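Local coordinates for 39 kDa initiator binding protein (Trichomonas vaginalis, PDB 1Q87) that binds the initiator (Inr) element of core promoters, this chain being the protein's C-domain, which follows the part that probably reads the DNA, at residues 40-48 / 58-67; 165-173 / 182-190. One frame throughout, in Å; residues are numbered along the deposited sequence.

The two contacts lie on opposite sides of the centre of this C-domain. Their centres are 28 Å apart, and their nearest atoms come to about 9 Å without touching. Contact 1 (40-48 with 58-67) packs two helices that follow each other closely in the chain. It is complete before contact 2 (165-173 with 182-190) begins. In the antiparallel five-stranded sheet, contact 2 joins strand 165-171 to strand 182-183, which turns back into strand 189-190. It is the more deeply buried of the two. Helix 95-105 bears on contact 1 through Leu-98 and Phe-101, and its Ala-103 accepts a hydrogen bond from Asn-171 of contact 2. One helix thus meets both contacts.

Contact 1: residues 40-48 / 58-67; sequences DEIWFRLTQ and FLIEKAAEYF
The Tyr-66 ring meets Arg-45 at its edge, where NH2 of Arg-45 lies in the ring plane, 3.3 Å from CE2 of Tyr-66. The guanidinium is likewise met at its edge, and the two planes are 57° apart. This is an edge contact, not a stack. NE of Arg-45 also gives a weak, bent hydrogen bond to OH of Tyr-66 (3.1 Å, 130° at the hydrogen). The arginine chain bends at chi3, which turns its head toward the tyrosine. One face of the Trp-43 ring carries CG2 of Thr-47, 3.5 Å above the plane and offset toward the rim. The same ring meets Leu-59 obliquely, with CZ3 of Trp-43 3.5 Å from CD1 of Leu-59. The Phe-58 ring has CG of Lys-62 over one face and CA of Thr-47 at its edge.

Leu-46 fills the middle as a knob in a hole formed by Leu-59, Lys-62, Ala-63 and Tyr-66. Its CD2 is 3.5 Å from CB of Lys-62, and its CD1 is 3.9 Å from CB of Ala-63. The axes of the two short helical segments come within 9.7 Å, with their directions 111° apart. CG2 of Ile-42 reaches CZ of Phe-67 at 3.9 Å.

The contact joins the end of helix 29-47 to helix 56-67. Helix 95-105 packs on Ile-42, Trp-43 and Phe-67. Helix 74-84 packs on Ile-60 and Ala-64, and Val-54 of strand 53-55 touches Trp-43, Thr-47 and Leu-59.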
loop_
_atom_site.group_PDB
_atom_site.type_symbol
_atom_site.label_atom_id
_atom_site.label_comp_id
_atom_site.label_asym_id
_atom_site.label_seq_id
_atom_site.Cartn_x
_atom_site.Cartn_y
_atom_site.Cartn_z
ATOM N N ASP A 40 5.873 12.189 -10.251
ATOM C CA ASP A 40 6.418 13.514 -10.568
ATOM C C ASP A 40 5.297 14.547 -10.620
ATOM O O ASP A 40 5.337 15.560 -9.947
ATOM C CB ASP A 40 7.124 13.504 -11.922
ATOM C CG ASP A 40 8.433 12.720 -11.902
ATOM O OD1 ASP A 40 9.151 12.766 -10.871
ATOM O OD2 ASP A 40 8.745 12.078 -12.934
ATOM N N GLU A 41 4.282 14.287 -11.419
ATOM C CA GLU A 41 3.152 15.205 -11.503
ATOM C C GLU A 41 2.563 15.580 -10.129
ATOM O O GLU A 41 2.407 16.769 -9.790
ATOM C CB GLU A 41 2.035 14.596 -12.361
ATOM C CG GLU A 41 0.715 15.375 -12.307
ATOM C CD GLU A 41 -0.484 14.572 -12.845
ATOM O OE1 GLU A 41 -0.325 13.860 -13.859
ATOM O OE2 GLU A 41 -1.590 14.667 -12.256
ATOM N N ILE A 42 2.244 14.576 -9.325
ATOM C CA ILE A 42 1.624 14.845 -8.032
ATOM C C ILE A 42 2.538 15.561 -7.044
ATOM O O ILE A 42 2.084 16.397 -6.246
ATOM C CB ILE A 42 1.085 13.538 -7.440
ATOM C CG1 ILE A 42 0.004 12.973 -8.380
ATOM C CG2 ILE A 42 0.591 13.752 -6.044
ATOM C CD1 ILE A 42 -0.610 11.681 -7.887
ATOM N N TRP A 43 3.830 15.246 -7.103
ATOM C CA TRP A 43 4.794 15.866 -6.210
ATOM C C TRP A 43 4.856 17.366 -6.536
ATOM O O TRP A 43 4.848 18.214 -5.638
ATOM C CB TRP A 43 6.174 15.227 -6.405
ATOM C CG TRP A 43 7.250 15.956 -5.671
ATOM C CD1 TRP A 43 8.171 16.808 -6.213
ATOM C CD2 TRP A 43 7.469 15.976 -4.252
ATOM N NE1 TRP A 43 8.950 17.364 -5.215
ATOM C CE2 TRP A 43 8.541 16.871 -4.003
ATOM C CE3 TRP A 43 6.871 15.320 -3.166
ATOM C CZ2 TRP A 43 9.026 17.132 -2.719
ATOM C CZ3 TRP A 43 7.350 15.574 -1.884
ATOM C CH2 TRP A 43 8.423 16.474 -1.671
ATOM N N PHE A 44 4.912 17.654 -7.838
ATOM C CA PHE A 44 4.986 18.993 -8.349
ATOM C C PHE A 44 3.736 19.778 -7.996
ATOM O O PHE A 44 3.850 20.897 -7.549
ATOM C CB PHE A 44 5.205 18.985 -9.864
ATOM C CG PHE A 44 5.390 20.367 -10.455
ATOM C CD1 PHE A 44 6.400 21.209 -9.986
ATOM C CD2 PHE A 44 4.559 20.825 -11.477
ATOM C CE1 PHE A 44 6.576 22.475 -10.524
ATOM C CE2 PHE A 44 4.726 22.083 -12.021
ATOM C CZ PHE A 44 5.740 22.916 -11.544
ATOM N N ARG A 45 2.555 19.194 -8.187
ATOM C CA ARG A 45 1.312 19.866 -7.830
ATOM C C ARG A 45 1.229 20.103 -6.323
ATOM O O ARG A 45 0.572 21.029 -5.874
ATOM C CB ARG A 45 0.111 19.029 -8.262
ATOM C CG ARG A 45 0.115 18.675 -9.741
ATOM C CD ARG A 45 -0.734 17.440 -10.021
ATOM N NE ARG A 45 -2.092 17.643 -9.556
ATOM C CZ ARG A 45 -2.923 18.517 -10.100
ATOM N NH1 ARG A 45 -2.523 19.251 -11.132
ATOM N NH2 ARG A 45 -4.142 18.671 -9.604
ATOM N N LEU A 46 1.903 19.276 -5.534
ATOM C CA LEU A 46 1.845 19.437 -4.088
ATOM C C LEU A 46 2.898 20.389 -3.499
ATOM O O LEU A 46 2.685 21.005 -2.459
ATOM C CB LEU A 46 1.978 18.060 -3.407
ATOM C CG LEU A 46 0.872 16.988 -3.440
ATOM C CD1 LEU A 46 1.207 15.808 -2.501
ATOM C CD2 LEU A 46 -0.408 17.609 -2.955
ATOM N N THR A 47 4.024 20.503 -4.178
ATOM C CA THR A 47 5.157 21.292 -3.710
ATOM C C THR A 47 5.626 22.403 -4.694
ATOM O O THR A 47 6.483 23.199 -4.347
ATOM C CB THR A 47 6.397 20.347 -3.465
ATOM O OG1 THR A 47 6.872 19.859 -4.737
ATOM C CG2 THR A 47 6.034 19.125 -2.574
ATOM N N GLN A 48 5.071 22.441 -5.906
ATOM C CA GLN A 48 5.470 23.412 -6.940
ATOM C C GLN A 48 6.975 23.367 -7.039
ATOM O O GLN A 48 7.628 24.389 -7.272
ATOM C CB GLN A 48 5.051 24.845 -6.585
ATOM C CG GLN A 48 3.546 25.106 -6.569
ATOM C CD GLN A 48 2.918 24.611 -5.295
ATOM O OE1 GLN A 48 3.242 25.092 -4.209
ATOM N NE2 GLN A 48 2.028 23.635 -5.412
ATOM N N PHE A 58 3.922 20.003 6.005
ATOM C CA PHE A 58 3.460 20.622 4.784
ATOM C C PHE A 58 3.063 19.593 3.704
ATOM O O PHE A 58 2.047 19.773 3.018
ATOM C CB PHE A 58 4.550 21.560 4.277
ATOM C CG PHE A 58 4.246 22.196 2.955
ATOM C CD1 PHE A 58 4.622 21.581 1.764
ATOM C CD2 PHE A 58 3.609 23.414 2.897
ATOM C CE1 PHE A 58 4.370 22.175 0.528
ATOM C CE2 PHE A 58 3.354 24.003 1.675
ATOM C CZ PHE A 58 3.740 23.382 0.486
ATOM N N LEU A 59 3.855 18.521 3.574
ATOM C CA LEU A 59 3.595 17.488 2.585
ATOM C C LEU A 59 2.330 16.723 2.906
ATOM O O LEU A 59 1.479 16.504 2.045
ATOM C CB LEU A 59 4.740 16.486 2.510
ATOM C CG LEU A 59 4.398 15.388 1.510
ATOM C CD1 LEU A 59 4.484 15.999 0.145
ATOM C CD2 LEU A 59 5.316 14.195 1.599
ATOM N N ILE A 60 2.230 16.306 4.154
ATOM C CA ILE A 60 1.099 15.555 4.616
ATOM C C ILE A 60 -0.184 16.379 4.466
ATOM O O ILE A 60 -1.220 15.873 4.066
ATOM C CB ILE A 60 1.343 15.146 6.080
ATOM C CG1 ILE A 60 2.509 14.155 6.124
ATOM C CG2 ILE A 60 0.082 14.559 6.719
ATOM C CD1 ILE A 60 2.725 13.511 7.482
ATOM N N GLU A 61 -0.099 17.666 4.756
ATOM C CA GLU A 61 -1.253 18.554 4.673
ATOM C C GLU A 61 -1.702 18.686 3.215
ATOM O O GLU A 61 -2.876 18.520 2.927
ATOM C CB GLU A 61 -0.884 19.918 5.275
ATOM C CG GLU A 61 -1.970 20.588 6.076
ATOM C CD GLU A 61 -2.416 21.910 5.467
ATOM O OE1 GLU A 61 -3.254 22.596 6.103
ATOM O OE2 GLU A 61 -1.937 22.259 4.360
ATOM N N LYS A 62 -0.779 18.977 2.297
ATOM C CA LYS A 62 -1.151 19.085 0.879
ATOM C C LYS A 62 -1.662 17.754 0.358
ATOM O O LYS A 62 -2.669 17.704 -0.358
ATOM C CB LYS A 62 0.021 19.516 0.001
ATOM C CG LYS A 62 0.572 20.919 0.321
ATOM C CD LYS A 62 -0.555 21.918 0.397
ATOM C CE LYS A 62 -0.091 23.291 0.841
ATOM N NZ LYS A 62 -1.264 24.197 1.009
ATOM N N ALA A 63 -0.984 16.677 0.736
ATOM C CA ALA A 63 -1.384 15.355 0.282
ATOM C C ALA A 63 -2.790 15.041 0.813
ATOM O O ALA A 63 -3.623 14.508 0.069
ATOM C CB ALA A 63 -0.382 14.290 0.732
ATOM N N ALA A 64 -3.070 15.409 2.064
ATOM C CA ALA A 64 -4.386 15.130 2.608
ATOM C C ALA A 64 -5.457 15.788 1.751
ATOM O O ALA A 64 -6.384 15.120 1.255
ATOM C CB ALA A 64 -4.503 15.611 4.082
ATOM N N GLU A 65 -5.297 17.090 1.550
ATOM C CA GLU A 65 -6.249 17.840 0.787
ATOM C C GLU A 65 -6.485 17.199 -0.549
ATOM O O GLU A 65 -7.607 17.143 -1.018
ATOM C CB GLU A 65 -5.754 19.268 0.539
ATOM C CG GLU A 65 -5.853 20.250 1.707
ATOM C CD GLU A 65 -4.886 21.442 1.541
ATOM O OE1 GLU A 65 -4.537 21.799 0.372
ATOM O OE2 GLU A 65 -4.478 22.014 2.587
ATOM N N TYR A 66 -5.428 16.710 -1.166
ATOM C CA TYR A 66 -5.549 16.171 -2.501
ATOM C C TYR A 66 -5.959 14.707 -2.593
ATOM O O TYR A 66 -6.521 14.304 -3.607
ATOM C CB TYR A 66 -4.229 16.405 -3.226
ATOM C CG TYR A 66 -4.177 16.033 -4.687
ATOM C CD1 TYR A 66 -3.782 14.764 -5.096
ATOM C CD2 TYR A 66 -4.429 16.978 -5.664
ATOM C CE1 TYR A 66 -3.626 14.448 -6.454
ATOM C CE2 TYR A 66 -4.285 16.671 -7.027
ATOM C CZ TYR A 66 -3.882 15.405 -7.413
ATOM O OH TYR A 66 -3.764 15.100 -8.754
ATOM N N PHE A 67 -5.693 13.927 -1.545
ATOM C CA PHE A 67 -6.015 12.504 -1.557
ATOM C C PHE A 67 -7.287 12.097 -0.781
ATOM O O PHE A 67 -7.807 11.021 -1.008
ATOM C CB PHE A 67 -4.847 11.681 -0.991
ATOM C CG PHE A 67 -3.573 11.757 -1.787
ATOM C CD1 PHE A 67 -3.573 12.087 -3.121
ATOM C CD2 PHE A 67 -2.358 11.452 -1.175
ATOM C CE1 PHE A 67 -2.404 12.115 -3.825
ATOM C CE2 PHE A 67 -1.196 11.478 -1.859
ATOM C CZ PHE A 67 -1.204 11.806 -3.190
#

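Contact 2: residues 165-173 / 182-190; sequences GIRKIWNKP and LMDENGEKY
Ile-169 has CG1 anti to the backbone N (chi1 -179°), and a further turn at chi2 (61°) carries CD1 across to Met-183. There CD1 of Ile-169 lies 3.3 Å from O of Met-183. Trp-170 has CG beside its own N (chi1 -66°), which brings the ring against the backbone where the turn begins, at Asp-184 and Glu-185. Its CZ3 comes 3.6 Å from N of Glu-185, and O of Met-183 lies near the ring plane at its edge.

Trp-170 and Met-183 form an antiparallel hydrogen-bonded pair. N of Trp-170 donates to O of Met-183 (3.0 Å), and N of Met-183 returns a bond to O of Trp-170 (3.1 Å). Next to them, Asn-171 and Leu-182 form a non-hydrogen-bonded pair, with CD2 of Leu-182 3.5 Å from CA of Asn-171. The chain of Lys-172 bends twice and crosses the Met-183 side chain at a slant.

A type I turn follows from Asp-184 to Gly-187. OD2 of Asp-184 accepts from N of Asn-186 (2.8 Å), an Asx turn, and from N of Glu-188 (2.9 Å). The two donors reach it from opposite faces of the carboxylate. A water bridges O of Lys-168 and OE2 of Glu-185.

Strand 157-162 flanks strand 165-171 on its other edge. Edge strand 189-190 bonds O of Leu-182 through N of Tyr-190. Helix 193-199 packs on Ile-169, Leu-182 and Tyr-190. NE1 of Trp-170 bonds Glu-154, and Asn-171 bonds Ala-103 of helix 95-105.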
loop_
_atom_site.group_PDB
_atom_site.type_symbol
_atom_site.label_atom_id
_atom_site.label_comp_id
_atom_site.label_asym_id
_atom_site.label_seq_id
_atom_site.Cartn_x
_atom_site.Cartn_y
_atom_site.Cartn_z
ATOM N N GLY A 165 6.346 -19.625 6.267
ATOM C CA GLY A 165 7.369 -18.798 5.657
ATOM C C GLY A 165 6.903 -17.472 5.073
ATOM O O GLY A 165 5.798 -17.011 5.341
ATOM N N ILE A 166 7.779 -16.880 4.261
ATOM C CA ILE A 166 7.571 -15.606 3.598
ATOM C C ILE A 166 6.719 -15.643 2.328
ATOM O O ILE A 166 6.871 -16.525 1.470
ATOM C CB ILE A 166 8.927 -14.986 3.264
ATOM C CG1 ILE A 166 9.622 -14.608 4.558
ATOM C CG2 ILE A 166 8.765 -13.761 2.367
ATOM C CD1 ILE A 166 8.782 -13.742 5.454
ATOM N N ARG A 167 5.821 -14.665 2.215
ATOM C CA ARG A 167 4.963 -14.551 1.045
ATOM C C ARG A 167 4.997 -13.120 0.505
ATOM O O ARG A 167 5.167 -12.179 1.274
ATOM C CB ARG A 167 3.536 -14.922 1.423
ATOM C CG ARG A 167 2.622 -15.146 0.250
ATOM C CD ARG A 167 1.178 -15.189 0.707
ATOM N NE ARG A 167 1.046 -15.807 2.025
ATOM C CZ ARG A 167 -0.049 -15.712 2.778
ATOM N NH1 ARG A 167 -1.101 -15.020 2.342
ATOM N NH2 ARG A 167 -0.098 -16.306 3.969
ATOM N N LYS A 168 4.833 -12.959 -0.807
ATOM C CA LYS A 168 4.835 -11.637 -1.392
ATOM C C LYS A 168 3.613 -11.330 -2.257
ATOM O O LYS A 168 3.160 -12.182 -3.009
ATOM C CB LYS A 168 6.100 -11.429 -2.205
ATOM C CG LYS A 168 7.341 -11.203 -1.325
ATOM C CD LYS A 168 8.572 -10.922 -2.167
ATOM C CE LYS A 168 9.846 -10.952 -1.329
ATOM N NZ LYS A 168 11.054 -10.849 -2.193
ATOM N N ILE A 169 3.067 -10.117 -2.148
ATOM C CA ILE A 169 1.902 -9.743 -2.959
ATOM C C ILE A 169 2.009 -8.262 -3.348
ATOM O O ILE A 169 2.281 -7.405 -2.505
ATOM C CB ILE A 169 0.606 -10.058 -2.192
ATOM C CG1 ILE A 169 -0.589 -9.688 -3.040
ATOM C CG2 ILE A 169 0.652 -9.469 -0.815
ATOM C CD1 ILE A 169 -0.648 -10.471 -4.359
ATOM N N TRP A 170 1.806 -7.972 -4.628
ATOM C CA TRP A 170 1.988 -6.608 -5.138
ATOM C C TRP A 170 0.790 -5.728 -5.429
ATOM O O TRP A 170 -0.146 -6.128 -6.165
ATOM C CB TRP A 170 2.836 -6.643 -6.422
ATOM C CG TRP A 170 4.275 -7.110 -6.211
ATOM C CD1 TRP A 170 5.381 -6.327 -6.172
ATOM C CD2 TRP A 170 4.731 -8.465 -6.010
ATOM N NE1 TRP A 170 6.497 -7.099 -5.959
ATOM C CE2 TRP A 170 6.128 -8.413 -5.858
ATOM C CE3 TRP A 170 4.093 -9.712 -5.948
ATOM C CZ2 TRP A 170 6.908 -9.562 -5.660
ATOM C CZ3 TRP A 170 4.861 -10.844 -5.753
ATOM C CH2 TRP A 170 6.254 -10.764 -5.608
ATOM N N ASN A 171 0.826 -4.513 -4.872
ATOM C CA ASN A 171 -0.225 -3.576 -5.150
ATOM C C ASN A 171 0.137 -3.069 -6.519
ATOM O O ASN A 171 1.314 -2.840 -6.782
ATOM C CB ASN A 171 -0.224 -2.401 -4.188
ATOM C CG ASN A 171 -1.208 -1.311 -4.624
ATOM O OD1 ASN A 171 -2.402 -1.579 -4.783
ATOM N ND2 ASN A 171 -0.713 -0.088 -4.824
ATOM N N LYS A 172 -0.855 -2.957 -7.408
ATOM C CA LYS A 172 -0.629 -2.409 -8.746
ATOM C C LYS A 172 -1.009 -0.910 -8.602
ATOM O O LYS A 172 -2.185 -0.551 -8.618
ATOM C CB LYS A 172 -1.545 -3.091 -9.750
ATOM C CG LYS A 172 -1.448 -4.605 -9.751
ATOM C CD LYS A 172 -0.176 -5.067 -10.447
ATOM C CE LYS A 172 -0.283 -4.922 -11.971
ATOM N NZ LYS A 172 1.026 -5.187 -12.659
ATOM N N PRO A 173 -0.015 -0.020 -8.477
ATOM C CA PRO A 173 -0.262 1.422 -8.316
ATOM C C PRO A 173 -1.020 2.172 -9.408
ATOM O O PRO A 173 -1.389 3.301 -9.194
ATOM C CB PRO A 173 1.140 2.026 -8.070
ATOM C CG PRO A 173 2.097 0.859 -8.144
ATOM C CD PRO A 173 1.379 -0.278 -8.836
ATOM N N LEU A 182 -4.221 -6.155 -7.320
ATOM C CA LEU A 182 -3.260 -6.984 -6.644
ATOM C C LEU A 182 -2.855 -8.083 -7.622
ATOM O O LEU A 182 -3.684 -8.571 -8.392
ATOM C CB LEU A 182 -3.849 -7.562 -5.359
ATOM C CG LEU A 182 -4.091 -6.539 -4.250
ATOM C CD1 LEU A 182 -4.460 -7.274 -2.965
ATOM C CD2 LEU A 182 -2.853 -5.666 -4.035
ATOM N N MET A 183 -1.565 -8.421 -7.629
ATOM C CA MET A 183 -1.016 -9.453 -8.513
ATOM C C MET A 183 0.144 -10.120 -7.792
ATOM O O MET A 183 0.906 -9.444 -7.060
ATOM C CB MET A 183 -0.522 -8.858 -9.838
ATOM C CG MET A 183 0.009 -9.913 -10.786
ATOM S SD MET A 183 0.113 -9.416 -12.552
ATOM C CE MET A 183 1.162 -8.098 -12.433
ATOM N N ASP A 184 0.276 -11.435 -8.006
ATOM C CA ASP A 184 1.317 -12.223 -7.354
ATOM C C ASP A 184 2.450 -12.542 -8.301
ATOM O O ASP A 184 2.478 -12.044 -9.443
ATOM C CB ASP A 184 0.721 -13.503 -6.710
ATOM C CG ASP A 184 0.191 -14.552 -7.743
ATOM O OD1 ASP A 184 -0.569 -15.452 -7.305
ATOM O OD2 ASP A 184 0.511 -14.510 -8.953
ATOM N N GLU A 185 3.388 -13.364 -7.827
ATOM C CA GLU A 185 4.565 -13.732 -8.610
ATOM C C GLU A 185 4.240 -14.524 -9.847
ATOM O O GLU A 185 5.064 -14.583 -10.758
ATOM C CB GLU A 185 5.586 -14.517 -7.781
ATOM C CG GLU A 185 5.166 -15.902 -7.411
ATOM C CD GLU A 185 4.321 -15.940 -6.155
ATOM O OE1 GLU A 185 4.551 -16.856 -5.334
ATOM O OE2 GLU A 185 3.434 -15.063 -5.994
ATOM N N ASN A 186 3.051 -15.120 -9.896
ATOM C CA ASN A 186 2.667 -15.886 -11.082
ATOM C C ASN A 186 1.901 -15.019 -12.070
ATOM O O ASN A 186 1.672 -15.429 -13.209
ATOM C CB ASN A 186 1.795 -17.079 -10.697
ATOM C CG ASN A 186 2.376 -17.859 -9.522
ATOM O OD1 ASN A 186 1.682 -18.154 -8.538
ATOM N ND2 ASN A 186 3.658 -18.185 -9.615
ATOM N N GLY A 187 1.496 -13.822 -11.649
ATOM C CA GLY A 187 0.742 -12.968 -12.551
ATOM C C GLY A 187 -0.753 -13.156 -12.381
ATOM O O GLY A 187 -1.519 -12.808 -13.277
ATOM N N GLU A 188 -1.149 -13.735 -11.241
ATOM C CA GLU A 188 -2.552 -13.964 -10.879
ATOM C C GLU A 188 -3.079 -12.729 -10.132
ATOM O O GLU A 188 -2.627 -12.416 -9.022
ATOM C CB GLU A 188 -2.710 -15.200 -9.961
ATOM C CG GLU A 188 -4.193 -15.700 -9.820
ATOM C CD GLU A 188 -4.389 -16.911 -8.863
ATOM O OE1 GLU A 188 -3.732 -17.957 -9.056
ATOM O OE2 GLU A 188 -5.212 -16.828 -7.921
ATOM N N LYS A 189 -4.038 -12.045 -10.756
ATOM C CA LYS A 189 -4.672 -10.836 -10.220
ATOM C C LYS A 189 -5.756 -11.147 -9.191
ATOM O O LYS A 189 -6.299 -12.236 -9.162
ATOM C CB LYS A 189 -5.256 -10.016 -11.383
ATOM C CG LYS A 189 -4.220 -9.716 -12.477
ATOM C CD LYS A 189 -4.643 -8.635 -13.474
ATOM C CE LYS A 189 -5.538 -9.171 -14.578
ATOM N NZ LYS A 189 -4.820 -10.106 -15.491
ATOM N N TYR A 190 -6.035 -10.199 -8.308
ATOM C CA TYR A 190 -7.072 -10.381 -7.301
ATOM C C TYR A 190 -7.903 -9.106 -7.306
ATOM O O TYR A 190 -7.436 -8.057 -7.743
ATOM C CB TYR A 190 -6.469 -10.637 -5.924
ATOM C CG TYR A 190 -5.665 -11.911 -5.865
ATOM C CD1 TYR A 190 -6.284 -13.158 -5.690
ATOM C CD2 TYR A 190 -4.284 -11.884 -6.051
ATOM C CE1 TYR A 190 -5.533 -14.344 -5.711
ATOM C CE2 TYR A 190 -3.531 -13.051 -6.074
ATOM C CZ TYR A 190 -4.152 -14.274 -5.905
ATOM O OH TYR A 190 -3.374 -15.409 -5.928
HETATM O O HOH W 1 2.493 -14.794 -3.446
#